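Local coordinates for protein citryl-spermidine/3,4-dihydroxybenzoyl-citryl-spermidine:spermidine ligase (Bacillus anthracis, PDB 3TO3) that catalyses the ATP-dependent condensation of spermidine with citryl-spermidine intermediates in the biosynthesis of petrobactin, a siderophore used for iron acquisition and virulence, at residues B[329-334]-B[432-437]; B[416-421]-B[540-545]; B[423-428]-B[510-515]; B[468-473]-B[558-563]. All coordinates share one frame; numbering follows the deposited sequence. Where two conformers were deposited one is given.

Helix 410-432 supplies residues to contacts 1, 2 and 3, and contact 4 packs against it through I560. Contacts 2 and 3 lie on successive turns, centres 11 Å apart, joined by a probable hydrogen bond from I423 N to I418 O (3.0 Å). Contact 1 takes up its end, and L436 CD1 packs on L428 CD1 of contact 3 at 3.5 Å. Contact 4 adjoins contact 1, F470 CB lying 3.3 Å from G433 CA, and reaches contact 2 through a probable hydrogen bond between Y563 OH and E544 OE2 (2.7 Å). In contact 3 the L512 side chain is about 11 Å from bound ATP; contacts 1 and 4 lie away from the annotated sites.

Contact 1 of 4, residues B[329-334]-B[432-437]; sequences SNVVSQ and HGIALE
V331, on the last turn of helix 315-333, meets H432 and I434, which stand where helix 410-432 ends and the short strand 434-435 begins. From its CB the valine divides into two methyl groups with separate partners. CG1, placed anti to the backbone N (chi1 167°), rises over the H432 imidazole and lies almost directly above the ring, 3.7 Å from its centroid and 14° off the normal. Its closest ring atom is H432 ND1, to which V331 CG1 comes within 3.6 Å, and the geometry is that of a CH-pi contact over the face. The other branch, CG2, turns to I434 and approaches its terminal methyl more loosely, with V331 CG2 4.3 Å from I434 CD1. I434 also packs on W327 and L328, one turn back on the same helix, so this strand residue packs against the helix at three positions, 327, 328 and 331. The polar end of the histidine is engaged elsewhere: NE2 is hydrogen-bonded to OD2 of D335, just beyond the helix that carries V331. Between the two segments themselves the forces are dispersion and the CH-pi contact. The methyl covers one face of the imidazole, while the bond from NE2 to D335 would restrain the ring's rotation, and the nearby carboxylate would probably favour a proton on that nitrogen.

Contact 2 of 4, residues B[416-421]-B[540-545]; sequences LLIQKA and VEEIEN
Q419 and E542 supply the polar half of this contact between helices 410-432 and 532-547. The amide of Q419 gives a nearly straight hydrogen bond, NE2 to E542 OE1 at 2.9 Å with an N-H...O angle of 164°. The acceptor lies close to the plane of the amide, but the donor stands above the plane of the carboxylate, and the two flat groups are turned 74° against each other. Beyond CG the glutamine is extended, whereas the glutamate bends at chi2 (-60°) and swings its carboxylate across the glutamine chain; E542 OE1 is thus also 3.4 Å from Q419 CG. The second carboxylate oxygen, OE2, forms a salt bridge with R415, one turn earlier on the glutamine's helix, and R415 pairs with E541 as well. These bonds would hold the carboxylate in place and probably stabilise its charge. The apolar half is made by I418, whose CG2 rests on the aliphatic base of the same glutamate, 3.6 Å from E542 CB and 4.0 Å from E542 CG. The contact is a helix-helix packing with one apolar touch beside an Arg-Glu-Gln network, within the FhuF-like region of this IucA/IucC-family synthetase.

Contact 3 of 4, residues B[423-428]-B[510-515]; sequences IPVIHL and DALFLF
Helices 423-428 and 510-515 run roughly antiparallel, with axes 11.7 Å apart at closest approach and a crossing angle of -147°, a wide spacing bridged by the branches of V425, I426, L512 and F513. L512 is the central piece. With CG anti to the backbone N (chi1 -174°), the branch points to helix 423-428, and CD2 makes the contact. There L512 CD2 lies 4.0 Å from I426 CG1 and, more loosely, 4.5 Å from V425 CG1. The same methyl stands over one face of the neighbouring F513 ring, offset toward the rim. I426 runs about at right angles to both partners and carries the contact on past L512, its tip CD1 meeting F513 CZ at 4.0 Å. From the side, helix 532-547 completes the cluster: W536 meets the F513 ring edge-to-face, and I543 and F547 pack on I426. Helix 510-515 includes a wider pi-type turn, seen in the bond from F515 N to D510 O at 3.2 Å. All four touching residues are buried, and they form a hydrophobic core between three helices of the FhuF-like region, with the L512 side chain about 9 Å from that of Y391, an ATP-binding residue.

Contact 4 of 4, residues B[468-473]-B[558-563]; sequences RPFLKE and ESIQLY
The F470 ring presents its edge to S559 and I560. F470 ends a short 3-10 segment, 468-470, that packs against the last turn of helix 554-560. S559 OG lies in the plane of the ring near CZ, at 3.7 Å, and I560 CG1 approaches close to the same plane beside CE2, at 4.1 Å. R556, on the same helix as S559 and I560, makes a cation-pi interaction with the ring, and Y467 meets it edge-to-face. The 3-10 segment follows strand 465-467, the middle strand of a small three-stranded sheet, and is closed by the bond from L471 N to R468 O at 3.1 Å. F470 projects from it toward the helix, and its chain and that of I560 pass each other at a slant. R556, one turn before the end of the helix, links the two parts again through a hydrogen bond from NH2 to F470 O. I560 has CG1 anti to its own carbonyl carbon (chi1 -78°), which brings this branch to the phenylalanine, and the residue packs as well on V429 and V430 of helix 410-432. The contact thus joins the loop after the sheet to two helices, with I560 buried and S559 on the solvent side. At Q561 the helix gives way, the backbone adopting positive phi (58°) while its N still bonds to E558 O at 3.0 Å. The serine hydroxyl has its polar partner within its own helix, a hydrogen bond between S559 OG and R556 O, and it meets F470 CZ only by packing.

Contact 1 of 4, residues B[329-334]-B[432-437]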
# COMPACT_ATOMS: atom_id res chain seq x y z
N SER B 329 -12.29 -16.61 33.65
CA SER B 329 -12.93 -17.89 33.94
C SER B 329 -13.15 -18.09 35.44
O SER B 329 -14.21 -18.61 35.86
CB SER B 329 -12.10 -19.04 33.37
OG SER B 329 -12.69 -20.29 33.70
N ASN B 330 -12.18 -17.68 36.25
CA ASN B 330 -12.27 -17.87 37.69
C ASN B 330 -13.30 -16.96 38.31
O ASN B 330 -13.98 -17.33 39.27
CB ASN B 330 -10.92 -17.69 38.40
CG ASN B 330 -9.97 -18.86 38.14
OD1 ASN B 330 -10.41 -19.99 37.88
ND2 ASN B 330 -8.67 -18.59 38.19
N VAL B 331 -13.39 -15.75 37.75
CA VAL B 331 -14.35 -14.78 38.25
C VAL B 331 -15.75 -15.34 38.04
O VAL B 331 -16.58 -15.30 38.93
CB VAL B 331 -14.19 -13.43 37.54
CG1 VAL B 331 -15.35 -12.53 37.80
CG2 VAL B 331 -12.90 -12.77 37.99
N VAL B 332 -16.01 -15.90 36.87
CA VAL B 332 -17.32 -16.44 36.56
C VAL B 332 -17.65 -17.68 37.42
O VAL B 332 -18.75 -17.79 37.98
CB VAL B 332 -17.45 -16.76 35.03
CG1 VAL B 332 -18.72 -17.55 34.73
CG2 VAL B 332 -17.42 -15.48 34.23
N SER B 333 -16.69 -18.60 37.54
CA SER B 333 -16.95 -19.87 38.23
C SER B 333 -17.17 -19.70 39.75
O SER B 333 -17.71 -20.60 40.40
CB SER B 333 -15.84 -20.87 37.95
OG SER B 333 -14.71 -20.55 38.73
N GLN B 334 -16.76 -18.57 40.31
CA GLN B 334 -17.05 -18.30 41.72
C GLN B 334 -18.29 -17.42 41.96
O GLN B 334 -18.53 -16.99 43.08
CB GLN B 334 -15.82 -17.72 42.43
CG GLN B 334 -14.54 -18.52 42.21
CD GLN B 334 -14.52 -19.86 42.95
OE1 GLN B 334 -14.82 -19.92 44.15
NE2 GLN B 334 -14.16 -20.93 42.24
N HIS B 432 -18.37 -7.07 39.71
CA HIS B 432 -16.94 -7.31 39.57
C HIS B 432 -15.98 -6.18 39.17
O HIS B 432 -14.77 -6.38 39.20
CB HIS B 432 -16.75 -8.54 38.67
CG HIS B 432 -17.44 -9.75 39.21
ND1 HIS B 432 -16.96 -10.45 40.29
CD2 HIS B 432 -18.60 -10.34 38.86
CE1 HIS B 432 -17.78 -11.44 40.58
NE2 HIS B 432 -18.79 -11.40 39.72
N GLY B 433 -16.52 -5.01 38.84
CA GLY B 433 -15.72 -3.95 38.21
C GLY B 433 -14.98 -4.31 36.92
O GLY B 433 -13.90 -3.79 36.64
N ILE B 434 -15.55 -5.18 36.11
CA ILE B 434 -14.88 -5.61 34.90
C ILE B 434 -15.75 -5.27 33.68
O ILE B 434 -16.87 -5.74 33.57
CB ILE B 434 -14.69 -7.12 34.93
CG1 ILE B 434 -13.71 -7.50 36.04
CG2 ILE B 434 -14.18 -7.62 33.61
CD1 ILE B 434 -13.46 -8.98 36.10
N ALA B 435 -15.24 -4.45 32.77
CA ALA B 435 -16.03 -4.16 31.58
C ALA B 435 -15.42 -4.83 30.36
O ALA B 435 -14.34 -4.47 29.91
CB ALA B 435 -16.15 -2.69 31.37
N LEU B 436 -16.10 -5.86 29.87
CA LEU B 436 -15.72 -6.52 28.65
C LEU B 436 -16.16 -5.58 27.56
O LEU B 436 -17.13 -4.84 27.75
CB LEU B 436 -16.44 -7.85 28.52
CG LEU B 436 -16.13 -8.75 29.73
CD1 LEU B 436 -16.91 -10.04 29.70
CD2 LEU B 436 -14.63 -9.02 29.78
N GLU B 437 -15.46 -5.60 26.43
CA GLU B 437 -15.87 -4.77 25.34
C GLU B 437 -17.09 -5.50 24.76
O GLU B 437 -17.03 -6.62 24.28
CB GLU B 437 -14.77 -4.71 24.30
CG GLU B 437 -14.75 -3.46 23.46
CD GLU B 437 -13.78 -3.58 22.28
OE1 GLU B 437 -13.73 -2.65 21.45
OE2 GLU B 437 -13.07 -4.62 22.18

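Contact 2 of 4, residues B[416-421]-B[540-545]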
# COMPACT_ATOMS: atom_id res chain seq x y z
N LEU B 416 -36.76 -11.33 27.38
CA LEU B 416 -35.84 -12.46 27.50
C LEU B 416 -34.45 -12.11 27.03
O LEU B 416 -33.49 -12.56 27.64
CB LEU B 416 -36.32 -13.67 26.72
CG LEU B 416 -37.45 -14.34 27.46
CD1 LEU B 416 -38.43 -15.00 26.46
CD2 LEU B 416 -36.85 -15.31 28.48
N LEU B 417 -34.34 -11.32 25.96
CA LEU B 417 -33.05 -11.01 25.39
C LEU B 417 -32.24 -10.21 26.40
O LEU B 417 -31.10 -10.55 26.70
CB LEU B 417 -33.17 -10.22 24.07
CG LEU B 417 -31.81 -9.86 23.48
CD1 LEU B 417 -31.02 -11.09 22.92
CD2 LEU B 417 -31.94 -8.76 22.42
N ILE B 418 -32.84 -9.16 26.92
CA ILE B 418 -32.23 -8.31 27.91
C ILE B 418 -31.83 -9.16 29.14
O ILE B 418 -30.69 -9.04 29.64
CB ILE B 418 -33.19 -7.19 28.36
CG1 ILE B 418 -33.64 -6.34 27.16
CG2 ILE B 418 -32.57 -6.33 29.40
CD1 ILE B 418 -32.54 -5.81 26.36
N GLN B 419 -32.75 -10.02 29.60
CA GLN B 419 -32.51 -10.80 30.83
C GLN B 419 -31.37 -11.78 30.70
O GLN B 419 -30.65 -11.99 31.67
CB GLN B 419 -33.76 -11.54 31.31
CG GLN B 419 -34.88 -10.65 31.76
CD GLN B 419 -35.96 -11.40 32.52
OE1 GLN B 419 -36.00 -12.64 32.53
NE2 GLN B 419 -36.83 -10.66 33.20
N LYS B 420 -31.23 -12.40 29.54
CA LYS B 420 -30.18 -13.38 29.28
C LYS B 420 -28.90 -12.86 28.65
O LYS B 420 -27.90 -13.55 28.64
CB LYS B 420 -30.74 -14.49 28.40
CG LYS B 420 -31.42 -15.62 29.15
CD LYS B 420 -32.64 -15.18 29.92
CE LYS B 420 -33.11 -16.29 30.89
NZ LYS B 420 -33.93 -15.73 32.01
N ALA B 421 -28.91 -11.63 28.15
CA ALA B 421 -27.80 -11.14 27.36
C ALA B 421 -27.19 -9.89 27.95
O ALA B 421 -25.98 -9.79 28.07
CB ALA B 421 -28.18 -10.89 25.92
N VAL B 540 -34.71 -0.29 31.20
CA VAL B 540 -34.70 0.15 32.59
C VAL B 540 -35.38 -0.85 33.58
O VAL B 540 -34.79 -1.24 34.58
CB VAL B 540 -35.27 1.56 32.73
CG1 VAL B 540 -35.37 1.95 34.17
CG2 VAL B 540 -34.37 2.53 31.97
N GLU B 541 -36.60 -1.27 33.28
CA GLU B 541 -37.29 -2.21 34.16
C GLU B 541 -36.44 -3.44 34.46
O GLU B 541 -36.33 -3.88 35.63
CB GLU B 541 -38.62 -2.66 33.55
CG GLU B 541 -39.73 -1.65 33.58
CD GLU B 541 -40.94 -2.07 32.73
OE1 GLU B 541 -41.23 -3.27 32.63
OE2 GLU B 541 -41.60 -1.19 32.14
N GLU B 542 -35.85 -4.01 33.41
CA GLU B 542 -35.05 -5.21 33.57
C GLU B 542 -33.78 -5.02 34.41
O GLU B 542 -33.42 -5.89 35.20
CB GLU B 542 -34.71 -5.83 32.22
CG GLU B 542 -35.95 -6.26 31.53
CD GLU B 542 -36.72 -7.30 32.31
OE1 GLU B 542 -36.15 -7.87 33.27
OE2 GLU B 542 -37.89 -7.54 31.95
N ILE B 543 -33.12 -3.88 34.22
CA ILE B 543 -31.95 -3.56 35.02
C ILE B 543 -32.43 -3.46 36.46
O ILE B 543 -31.87 -4.08 37.35
CB ILE B 543 -31.28 -2.23 34.54
CG1 ILE B 543 -30.51 -2.44 33.23
CG2 ILE B 543 -30.33 -1.68 35.61
CD1 ILE B 543 -30.21 -1.06 32.46
N GLU B 544 -33.49 -2.69 36.68
CA GLU B 544 -34.03 -2.52 38.03
C GLU B 544 -34.43 -3.86 38.66
O GLU B 544 -34.15 -4.09 39.83
CB GLU B 544 -35.23 -1.57 38.05
CG GLU B 544 -34.87 -0.09 37.94
CD GLU B 544 -34.00 0.43 39.08
OE1 GLU B 544 -34.30 0.13 40.26
OE2 GLU B 544 -33.03 1.17 38.79
N ASN B 545 -35.09 -4.70 37.88
CA ASN B 545 -35.53 -6.01 38.35
C ASN B 545 -34.34 -6.86 38.86
O ASN B 545 -34.45 -7.53 39.90
CB ASN B 545 -36.34 -6.75 37.26
CG ASN B 545 -37.83 -6.36 37.24
OD1 ASN B 545 -38.53 -6.56 36.23
ND2 ASN B 545 -38.33 -5.81 38.35

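Contact 3 of 4, residues B[423-428]-B[510-515]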
# COMPACT_ATOMS: atom_id res chain seq x y z
N ILE B 423 -28.12 -8.13 30.82
CA ILE B 423 -27.96 -8.09 32.27
C ILE B 423 -26.62 -8.66 32.78
O ILE B 423 -26.01 -8.05 33.66
CB ILE B 423 -29.17 -8.73 32.97
CG1 ILE B 423 -30.45 -7.97 32.57
CG2 ILE B 423 -28.99 -8.79 34.51
CD1 ILE B 423 -30.40 -6.50 32.90
N PRO B 424 -26.16 -9.80 32.24
CA PRO B 424 -24.93 -10.38 32.80
C PRO B 424 -23.71 -9.53 32.50
O PRO B 424 -22.80 -9.50 33.30
CB PRO B 424 -24.82 -11.74 32.11
CG PRO B 424 -26.20 -12.03 31.60
CD PRO B 424 -26.75 -10.68 31.22
N VAL B 425 -23.69 -8.86 31.35
CA VAL B 425 -22.61 -7.95 31.08
C VAL B 425 -22.59 -6.83 32.12
O VAL B 425 -21.54 -6.49 32.65
CB VAL B 425 -22.71 -7.31 29.67
CG1 VAL B 425 -21.57 -6.35 29.47
CG2 VAL B 425 -22.72 -8.38 28.57
N ILE B 426 -23.77 -6.27 32.42
CA ILE B 426 -23.86 -5.16 33.38
C ILE B 426 -23.54 -5.67 34.79
O ILE B 426 -22.86 -5.00 35.58
CB ILE B 426 -25.27 -4.48 33.33
CG1 ILE B 426 -25.48 -3.85 31.96
CG2 ILE B 426 -25.41 -3.41 34.39
CD1 ILE B 426 -26.86 -3.26 31.74
N HIS B 427 -24.03 -6.88 35.08
CA HIS B 427 -23.68 -7.52 36.33
C HIS B 427 -22.17 -7.64 36.55
O HIS B 427 -21.68 -7.35 37.64
CB HIS B 427 -24.32 -8.89 36.43
CG HIS B 427 -24.14 -9.54 37.76
ND1 HIS B 427 -25.01 -9.32 38.81
CD2 HIS B 427 -23.19 -10.39 38.21
CE1 HIS B 427 -24.60 -10.01 39.86
NE2 HIS B 427 -23.50 -10.67 39.53
N LEU B 428 -21.44 -8.08 35.53
CA LEU B 428 -19.98 -8.15 35.54
C LEU B 428 -19.36 -6.81 35.90
O LEU B 428 -18.42 -6.73 36.69
CB LEU B 428 -19.46 -8.58 34.16
CG LEU B 428 -19.36 -10.07 33.93
CD1 LEU B 428 -18.94 -10.39 32.51
CD2 LEU B 428 -18.35 -10.67 34.93
N ASP B 510 -21.88 3.48 26.04
CA ASP B 510 -21.27 3.64 24.73
C ASP B 510 -21.09 2.34 23.96
O ASP B 510 -21.45 2.23 22.81
CB ASP B 510 -19.90 4.31 24.91
CG ASP B 510 -19.52 5.22 23.76
OD1 ASP B 510 -20.42 5.87 23.20
OD2 ASP B 510 -18.32 5.31 23.43
N ALA B 511 -20.54 1.33 24.59
CA ALA B 511 -20.25 0.13 23.82
C ALA B 511 -21.48 -0.79 23.74
O ALA B 511 -21.97 -1.10 22.66
CB ALA B 511 -19.03 -0.57 24.34
N LEU B 512 -21.94 -1.25 24.89
CA LEU B 512 -23.12 -2.12 24.92
C LEU B 512 -24.37 -1.52 24.26
O LEU B 512 -25.03 -2.20 23.48
CB LEU B 512 -23.45 -2.55 26.36
CG LEU B 512 -24.58 -3.57 26.52
CD1 LEU B 512 -24.27 -4.94 25.83
CD2 LEU B 512 -24.89 -3.76 28.01
N PHE B 513 -24.67 -0.26 24.57
CA PHE B 513 -25.97 0.34 24.21
C PHE B 513 -25.91 1.17 22.95
O PHE B 513 -26.42 0.76 21.94
CB PHE B 513 -26.55 1.15 25.38
CG PHE B 513 -27.12 0.29 26.48
CD1 PHE B 513 -27.72 -0.91 26.19
CD2 PHE B 513 -27.04 0.68 27.80
CE1 PHE B 513 -28.25 -1.72 27.18
CE2 PHE B 513 -27.54 -0.12 28.79
CZ PHE B 513 -28.15 -1.32 28.49
N LEU B 514 -25.23 2.31 23.02
CA LEU B 514 -25.16 3.23 21.90
C LEU B 514 -24.73 2.56 20.58
O LEU B 514 -25.42 2.69 19.59
CB LEU B 514 -24.27 4.43 22.26
CG LEU B 514 -24.27 5.64 21.31
CD1 LEU B 514 -23.69 6.89 21.98
CD2 LEU B 514 -23.49 5.33 20.06
N PHE B 515 -23.61 1.84 20.55
CA PHE B 515 -23.14 1.25 19.28
C PHE B 515 -23.64 -0.16 18.98
O PHE B 515 -23.31 -0.71 17.95
CB PHE B 515 -21.59 1.23 19.18
CG PHE B 515 -20.98 2.59 19.09
CD1 PHE B 515 -21.28 3.43 18.03
CD2 PHE B 515 -20.10 3.05 20.09
CE1 PHE B 515 -20.73 4.72 17.96
CE2 PHE B 515 -19.53 4.32 20.02
CZ PHE B 515 -19.84 5.16 18.96

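Contact 4 of 4, residues B[468-473]-B[558-563]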
# COMPACT_ATOMS: atom_id res chain seq x y z
N ARG B 468 -9.93 -1.16 39.37
CA ARG B 468 -9.31 -1.96 40.43
C ARG B 468 -10.06 -1.92 41.76
O ARG B 468 -10.25 -2.95 42.39
CB ARG B 468 -7.84 -1.54 40.62
CG ARG B 468 -7.05 -2.36 41.62
CD ARG B 468 -5.57 -1.99 41.61
NE ARG B 468 -4.93 -2.48 40.39
CZ ARG B 468 -4.19 -3.59 40.33
NH1 ARG B 468 -3.98 -4.30 41.43
NH2 ARG B 468 -3.66 -3.96 39.17
N PRO B 469 -10.49 -0.73 42.20
CA PRO B 469 -11.24 -0.68 43.46
C PRO B 469 -12.53 -1.52 43.45
O PRO B 469 -12.99 -1.84 44.54
CB PRO B 469 -11.58 0.81 43.60
CG PRO B 469 -10.45 1.50 42.89
CD PRO B 469 -10.18 0.62 41.69
N PHE B 470 -13.09 -1.87 42.29
CA PHE B 470 -14.29 -2.69 42.28
C PHE B 470 -14.07 -4.22 42.32
O PHE B 470 -15.03 -4.98 42.46
CB PHE B 470 -15.18 -2.35 41.07
CG PHE B 470 -16.12 -1.18 41.29
CD1 PHE B 470 -15.84 -0.22 42.26
CD2 PHE B 470 -17.28 -1.07 40.55
CE1 PHE B 470 -16.70 0.83 42.48
CE2 PHE B 470 -18.15 -0.03 40.76
CZ PHE B 470 -17.87 0.93 41.73
N LEU B 471 -12.84 -4.67 42.16
CA LEU B 471 -12.60 -6.11 42.06
C LEU B 471 -13.01 -6.84 43.34
O LEU B 471 -12.77 -6.35 44.44
CB LEU B 471 -11.15 -6.39 41.70
CG LEU B 471 -10.63 -5.64 40.47
CD1 LEU B 471 -9.13 -5.82 40.30
CD2 LEU B 471 -11.38 -6.07 39.20
N LYS B 472 -13.66 -8.00 43.19
CA LYS B 472 -14.07 -8.78 44.35
C LYS B 472 -12.81 -9.21 45.09
O LYS B 472 -12.77 -9.18 46.32
CB LYS B 472 -14.90 -10.01 43.95
CG LYS B 472 -16.33 -10.06 44.53
CD LYS B 472 -16.74 -11.53 44.76
CE LYS B 472 -18.23 -11.78 44.51
NZ LYS B 472 -18.48 -13.14 43.89
N GLU B 473 -11.78 -9.60 44.34
CA GLU B 473 -10.45 -9.76 44.94
C GLU B 473 -9.36 -9.02 44.15
O GLU B 473 -8.94 -9.44 43.07
CB GLU B 473 -10.14 -11.26 45.06
CG GLU B 473 -11.09 -12.14 44.26
CD GLU B 473 -10.88 -13.62 44.49
OE1 GLU B 473 -11.10 -14.42 43.55
OE2 GLU B 473 -10.51 -14.00 45.63
N GLU B 558 -25.44 2.68 42.00
CA GLU B 558 -25.68 4.10 41.92
C GLU B 558 -24.46 4.85 41.44
O GLU B 558 -24.58 5.71 40.56
CB GLU B 558 -26.16 4.65 43.26
CG GLU B 558 -27.66 4.80 43.32
CD GLU B 558 -28.21 4.70 44.74
OE1 GLU B 558 -27.47 5.06 45.70
OE2 GLU B 558 -29.38 4.26 44.89
N SER B 559 -23.29 4.53 41.98
CA SER B 559 -22.08 5.32 41.67
C SER B 559 -21.65 5.25 40.20
O SER B 559 -20.95 6.12 39.69
CB SER B 559 -20.92 4.90 42.58
OG SER B 559 -20.36 3.68 42.14
N ILE B 560 -22.08 4.20 39.53
CA ILE B 560 -21.82 3.99 38.11
C ILE B 560 -22.65 4.94 37.22
O ILE B 560 -22.25 5.28 36.11
CB ILE B 560 -22.10 2.50 37.78
CG1 ILE B 560 -20.96 1.63 38.26
CG2 ILE B 560 -22.35 2.24 36.30
CD1 ILE B 560 -21.02 0.27 37.68
N GLN B 561 -23.80 5.40 37.72
CA GLN B 561 -24.61 6.40 37.03
C GLN B 561 -25.06 6.02 35.60
O GLN B 561 -24.84 6.77 34.66
CB GLN B 561 -23.82 7.71 36.97
CG GLN B 561 -23.50 8.30 38.31
CD GLN B 561 -24.12 9.68 38.47
OE1 GLN B 561 -23.43 10.70 38.36
NE2 GLN B 561 -25.43 9.71 38.70
N LEU B 562 -25.70 4.87 35.44
CA LEU B 562 -26.20 4.47 34.14
C LEU B 562 -27.39 5.31 33.71
O LEU B 562 -27.79 5.27 32.54
CB LEU B 562 -26.61 3.01 34.18
CG LEU B 562 -25.47 2.07 34.50
CD1 LEU B 562 -25.98 0.67 34.31
CD2 LEU B 562 -24.33 2.36 33.56
N TYR B 563 -28.01 5.98 34.68
CA TYR B 563 -29.19 6.83 34.44
C TYR B 563 -28.82 8.30 34.26
O TYR B 563 -29.71 9.17 34.29
CB TYR B 563 -30.25 6.67 35.54
CG TYR B 563 -30.71 5.24 35.73
CD1 TYR B 563 -30.63 4.32 34.70
CD2 TYR B 563 -31.23 4.82 36.95
CE1 TYR B 563 -31.05 3.02 34.87
CE2 TYR B 563 -31.66 3.52 37.13
CZ TYR B 563 -31.57 2.62 36.08
OH TYR B 563 -31.99 1.32 36.26